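Local coordinates for putative hydantoin racemase (Klebsiella pneumoniae subsp. pneumoniae, PDB 3QVL) that racemises allantoin, interconverting its two enantiomers, and probably also acts on other 5-monosubstituted hydantoins as a member of the HyuE racemase family, at the interface of chains A and B and the interface of chains A and C. Residues are numbered along the deposited sequence; one frame, centred on the assembly and turned at random. Chains: chain A/B/C, Putative hydantoin racemase.

Contact 1: the interface of chains A and B. Residues chain A 219-222, 224; chain B 108-109, 176, 198-199.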
loop_
_atom_site.group_PDB
_atom_site.type_symbol
_atom_site.label_atom_id
_atom_site.label_comp_id
_atom_site.label_asym_id
_atom_site.label_seq_id
_atom_site.Cartn_x
_atom_site.Cartn_y
_atom_site.Cartn_z
ATOM N N LEU A 219 9.524 -29.694 6.174
ATOM C CA LEU A 219 8.814 -28.834 5.235
ATOM C C LEU A 219 9.606 -28.631 3.951
ATOM O O LEU A 219 10.824 -28.426 3.979
ATOM C CB LEU A 219 8.491 -27.476 5.871
ATOM C CG LEU A 219 7.522 -27.421 7.059
ATOM C CD1 LEU A 219 7.578 -26.052 7.720
ATOM C CD2 LEU A 219 6.091 -27.760 6.645
ATOM N N ALA A 220 8.898 -28.698 2.829
ATOM C CA ALA A 220 9.474 -28.447 1.514
ATOM C C ALA A 220 8.492 -27.627 0.686
ATOM O O ALA A 220 7.365 -27.378 1.121
ATOM C CB ALA A 220 9.804 -29.762 0.819
ATOM N N THR A 221 8.924 -27.205 -0.500
ATOM C CA THR A 221 8.091 -26.416 -1.405
ATOM C C THR A 221 6.758 -27.107 -1.684
ATOM O O THR A 221 6.718 -28.305 -1.978
ATOM C CB THR A 221 8.823 -26.142 -2.738
ATOM O OG1 THR A 221 10.102 -25.558 -2.467
ATOM C CG2 THR A 221 8.020 -25.195 -3.626
ATOM N N SER A 222 5.673 -26.344 -1.567
ATOM C CA SER A 222 4.341 -26.840 -1.888
ATOM C C SER A 222 4.239 -27.159 -3.372
ATOM O O SER A 222 4.561 -26.322 -4.219
ATOM C CB SER A 222 3.277 -25.808 -1.515
ATOM O OG SER A 222 1.980 -26.294 -1.815
ATOM N N HIS A 224 1.336 -27.992 -4.555
ATOM C CA HIS A 224 -0.074 -27.713 -4.777
ATOM C C HIS A 224 -0.231 -26.321 -5.381
ATOM O O HIS A 224 -0.080 -25.309 -4.690
ATOM C CB HIS A 224 -0.844 -27.824 -3.457
ATOM C CG HIS A 224 -2.278 -27.402 -3.548
ATOM N ND1 HIS A 224 -3.265 -28.224 -4.047
ATOM C CD2 HIS A 224 -2.892 -26.251 -3.188
ATOM C CE1 HIS A 224 -4.425 -27.594 -4.000
ATOM N NE2 HIS A 224 -4.227 -26.395 -3.481
ATOM N N VAL B 108 7.963 -21.506 1.225
ATOM C CA VAL B 108 7.522 -22.787 0.657
ATOM C C VAL B 108 6.269 -22.688 -0.220
ATOM O O VAL B 108 5.862 -23.670 -0.847
ATOM C CB VAL B 108 7.320 -23.876 1.753
ATOM C CG1 VAL B 108 8.661 -24.321 2.327
ATOM C CG2 VAL B 108 6.384 -23.384 2.857
ATOM N N ALA B 109 5.661 -21.503 -0.255
ATOM C CA ALA B 109 4.462 -21.256 -1.054
ATOM C C ALA B 109 4.369 -19.790 -1.466
ATOM O O ALA B 109 4.945 -18.918 -0.812
ATOM C CB ALA B 109 3.211 -21.669 -0.283
ATOM N N GLY B 176 -1.164 -22.275 -1.292
ATOM C CA GLY B 176 -0.351 -23.487 -1.361
ATOM C C GLY B 176 0.064 -24.049 -0.013
ATOM O O GLY B 176 0.571 -25.168 0.068
ATOM N N VAL B 198 0.707 -30.836 1.663
ATOM C CA VAL B 198 1.120 -29.433 1.563
ATOM C C VAL B 198 1.752 -29.007 2.892
ATOM O O VAL B 198 1.516 -29.654 3.916
ATOM C CB VAL B 198 -0.069 -28.479 1.230
ATOM C CG1 VAL B 198 -0.705 -28.831 -0.108
ATOM C CG2 VAL B 198 -1.112 -28.479 2.346
ATOM N N PRO B 199 2.565 -27.931 2.885
ATOM C CA PRO B 199 3.097 -27.433 4.151
ATOM C C PRO B 199 1.997 -26.897 5.066
ATOM O O PRO B 199 1.310 -25.932 4.722
ATOM C CB PRO B 199 4.037 -26.299 3.722
ATOM C CG PRO B 199 4.373 -26.593 2.309
ATOM C CD PRO B 199 3.150 -27.223 1.733
#
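B:Pro199 packs along the chain A segment that runs from A:Leu219 to A:Ser222. Its ring makes the apolar centre of the patch. At one end, ring atom B:Pro199 CD packs against A:Ser222 CB at 3.5 Å. At the other, B:Pro199 CB and CA meet methyl CD2 of A:Leu219, with 3.9 Å from A:Leu219 CD2 to B:Pro199 CB; the two side chains cross obliquely. CG of the proline reaches the carbonyl oxygen of A:Ala220. The same oxygen also touches CB and CG1 of B:Val108, so a polar backbone atom is set against carbon from two residues.

Beyond A:Ser222, the contact continues through A:His224 and B:Val198. Methyl B:Val198 CG1 meets A:His224 CB at 3.5 Å. The touch is made at the root of the imidazole rather than at its ring nitrogens.

The polar rim is built around A:Ser222, which donates from both its backbone and its side chain. A:Ser222 N donates to the carbonyl B:Val108 O at 2.8 Å. This bond is nearly straight (174° at H) and lies in the carbonyl plane. The hydroxyl A:Ser222 OG, anti to the backbone N (chi1 -179°), donates to B:Gly176 O at 2.6 Å, tilted from the carbonyl plane. A:Ser222 OG also accepts a longer bond from A:His224 N at 3.3 Å, which helps fix its rotation.

On chain A this is a loop that follows helix 203-216. On chain B the partners are the last residue of helix 97-108, the residue before strand 177-180, and the loop leading into strand 200-201.

Contact 2: the interface of chains A and C. Residues chain A 88, 225-231; chain C 46, 118, 120.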
loop_
_atom_site.group_PDB
_atom_site.type_symbol
_atom_site.label_atom_id
_atom_site.label_comp_id
_atom_site.label_asym_id
_atom_site.label_seq_id
_atom_site.Cartn_x
_atom_site.Cartn_y
_atom_site.Cartn_z
ATOM N N GLU A 88 9.722 -24.383 -8.470
ATOM C CA GLU A 88 8.921 -25.278 -9.302
ATOM C C GLU A 88 9.701 -26.541 -9.665
ATOM O O GLU A 88 9.177 -27.651 -9.553
ATOM C CB GLU A 88 8.459 -24.572 -10.578
ATOM C CG GLU A 88 7.368 -23.532 -10.368
ATOM C CD GLU A 88 6.831 -22.967 -11.675
ATOM O OE1 GLU A 88 7.394 -23.270 -12.745
ATOM O OE2 GLU A 88 5.833 -22.223 -11.631
ATOM N N GLY A 225 -0.512 -26.281 -6.681
ATOM C CA GLY A 225 -0.821 -25.032 -7.371
ATOM C C GLY A 225 0.352 -24.309 -8.007
ATOM O O GLY A 225 0.950 -24.798 -8.969
ATOM N N ASP A 226 0.677 -23.142 -7.454
ATOM C CA ASP A 226 1.599 -22.185 -8.077
ATOM C C ASP A 226 3.037 -22.669 -8.251
ATOM O O ASP A 226 3.697 -22.315 -9.231
ATOM C CB ASP A 226 1.596 -20.863 -7.301
ATOM C CG ASP A 226 0.246 -20.166 -7.327
ATOM O OD1 ASP A 226 -0.643 -20.586 -8.101
ATOM O OD2 ASP A 226 0.076 -19.188 -6.572
ATOM N N LEU A 227 3.520 -23.464 -7.300
ATOM C CA LEU A 227 4.907 -23.925 -7.324
ATOM C C LEU A 227 5.021 -25.428 -7.581
ATOM O O LEU A 227 6.031 -26.054 -7.246
ATOM C CB LEU A 227 5.634 -23.523 -6.035
ATOM C CG LEU A 227 5.741 -22.025 -5.713
ATOM C CD1 LEU A 227 6.370 -21.819 -4.346
ATOM C CD2 LEU A 227 6.520 -21.262 -6.783
ATOM N N ALA A 228 3.981 -25.990 -8.193
ATOM C CA ALA A 228 3.994 -27.377 -8.645
ATOM C C ALA A 228 5.090 -27.564 -9.690
ATOM O O ALA A 228 5.540 -26.591 -10.305
ATOM C CB ALA A 228 2.639 -27.753 -9.227
ATOM N N PHE A 229 5.523 -28.807 -9.882
ATOM C CA PHE A 229 6.493 -29.123 -10.926
ATOM C C PHE A 229 5.999 -28.587 -12.271
ATOM O O PHE A 229 4.791 -28.582 -12.523
ATOM C CB PHE A 229 6.744 -30.633 -11.007
ATOM C CG PHE A 229 7.397 -31.209 -9.780
ATOM C CD1 PHE A 229 8.715 -30.891 -9.458
ATOM C CD2 PHE A 229 6.698 -32.080 -8.950
ATOM C CE1 PHE A 229 9.324 -31.425 -8.322
ATOM C CE2 PHE A 229 7.298 -32.622 -7.815
ATOM C CZ PHE A 229 8.613 -32.294 -7.500
ATOM N N PRO A 230 6.924 -28.116 -13.128
ATOM C CA PRO A 230 6.529 -27.556 -14.422
ATOM C C PRO A 230 5.665 -28.531 -15.218
ATOM O O PRO A 230 5.868 -29.745 -15.135
ATOM C CB PRO A 230 7.866 -27.340 -15.133
ATOM C CG PRO A 230 8.854 -27.191 -14.038
ATOM C CD PRO A 230 8.386 -28.088 -12.942
ATOM N N GLU A 231 4.702 -27.999 -15.967
ATOM C CA GLU A 231 3.845 -28.819 -16.821
ATOM C C GLU A 231 4.702 -29.582 -17.827
ATOM O O GLU A 231 5.667 -29.035 -18.364
ATOM C CB GLU A 231 2.807 -27.957 -17.551
ATOM C CG GLU A 231 1.914 -27.106 -16.643
ATOM C CD GLU A 231 1.053 -27.929 -15.694
ATOM O OE1 GLU A 231 0.522 -28.983 -16.112
ATOM O OE2 GLU A 231 0.900 -27.514 -14.527
ATOM N N GLU C 46 3.547 -21.645 -18.884
ATOM C CA GLU C 46 2.549 -22.033 -17.889
ATOM C C GLU C 46 3.154 -22.128 -16.490
ATOM O O GLU C 46 2.952 -23.115 -15.779
ATOM C CB GLU C 46 1.913 -23.373 -18.276
ATOM C CG GLU C 46 1.166 -23.357 -19.603
ATOM C CD GLU C 46 0.665 -24.726 -20.020
ATOM O OE1 GLU C 46 1.439 -25.704 -19.930
ATOM O OE2 GLU C 46 -0.503 -24.823 -20.449
ATOM N N LEU C 118 -4.683 -20.739 -17.739
ATOM C CA LEU C 118 -4.388 -21.682 -16.651
ATOM C C LEU C 118 -4.394 -21.020 -15.271
ATOM O O LEU C 118 -3.838 -19.931 -15.111
ATOM C CB LEU C 118 -3.034 -22.372 -16.866
ATOM C CG LEU C 118 -2.917 -23.796 -17.426
ATOM C CD1 LEU C 118 -1.510 -24.305 -17.171
ATOM C CD2 LEU C 118 -3.927 -24.766 -16.826
ATOM N N ARG C 120 -2.678 -21.695 -12.546
ATOM C CA ARG C 120 -1.354 -21.505 -11.940
ATOM C C ARG C 120 -0.614 -20.260 -12.454
ATOM O O ARG C 120 0.409 -19.865 -11.890
ATOM C CB ARG C 120 -0.488 -22.766 -12.079
ATOM C CG ARG C 120 -0.003 -23.077 -13.491
ATOM C CD ARG C 120 0.929 -24.283 -13.497
ATOM N NE ARG C 120 2.150 -24.048 -12.724
ATOM C CZ ARG C 120 3.069 -24.974 -12.460
ATOM N NH1 ARG C 120 2.925 -26.216 -12.905
ATOM N NH2 ARG C 120 4.139 -24.656 -11.745
HETATM O O HOH W 1 2.767 -21.317 -11.671
HETATM O O HOH W 2 4.802 -25.147 -16.486
#
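The guanidinium of C:Arg120 reaches into a bend of chain A formed by residues 225-231. The carbonyl O of A:Gly225 lies over one face, toward the rim, and water 2 lies over the opposite face, also off centre. A:Glu231 OE2, A:Glu88 CG, A:Phe229 C and water 1 are at the edge, in the plane.

C:Arg120 NH1 donates in the guanidinium plane to A:Phe229 O and to A:Glu231 OE2. The bond from C:Arg120 NH1 to A:Phe229 O, 3.0 Å, is fairly straight, though NH1 stands well above that carbonyl's own plane. The one from C:Arg120 NH1 to A:Glu231 OE2, 2.9 Å, is also a salt bridge. The two side chains meet tip to tip with carboxylate and guanidinium planes almost perpendicular (88°), and OE2 is approached on its anti side, somewhat out of the carboxylate plane. The bend of the glutamate chain at chi2 (-62°) brings its carboxylate to NH1.

C:Arg120 NH2 donates to A:Ala228 O at 2.8 Å and forms a salt bridge with A:Glu88 OE2 at 3.0 Å. This second carboxylate is turned 66° from the guanidinium. A longer bond from NH2 to A:Asp226 O is weak.

C:Arg120 NE hydrogen-bonds almost straight to water 1. That water also bonds to C:Arg120 O, A:Asp226 O and A:Glu88 OE2, tying the arginine's own backbone to chain A. Water 2 links A:Glu231 N to C:Glu46 O. Nearby, CB and CG of A:Glu231 touch OE1 of C:Glu46. A:Glu231 OE1 and C:Glu46 OE1 are 5.1 Å apart; if both groups are ionised they would repel, and C:Arg120 beside A:Glu231 may offset this.

The arginine thus joins two acidic side chains and several backbone carbonyls of the neighbouring subunit. It helps hold chains A and C together in the deposited hexamer and probably steadies the 225-231 segment.

The centres of contact 1 and contact 2 are about 12 Å apart. They share no residue, but on chain A they are consecutive stretches of one segment: A:His224 closes contact 1 and A:Gly225 begins contact 2. This segment follows helix 203-216 and passes from chain B to chain C. Contact 2 also draws on helix 83-89 of chain A. The two contacts belong to different two-fold interfaces, so one subunit uses the same segment, 219-231, to meet two neighbours. Repeated in every copy, this would link the two kinds of dimer contact and help build the deposited six-chain assembly.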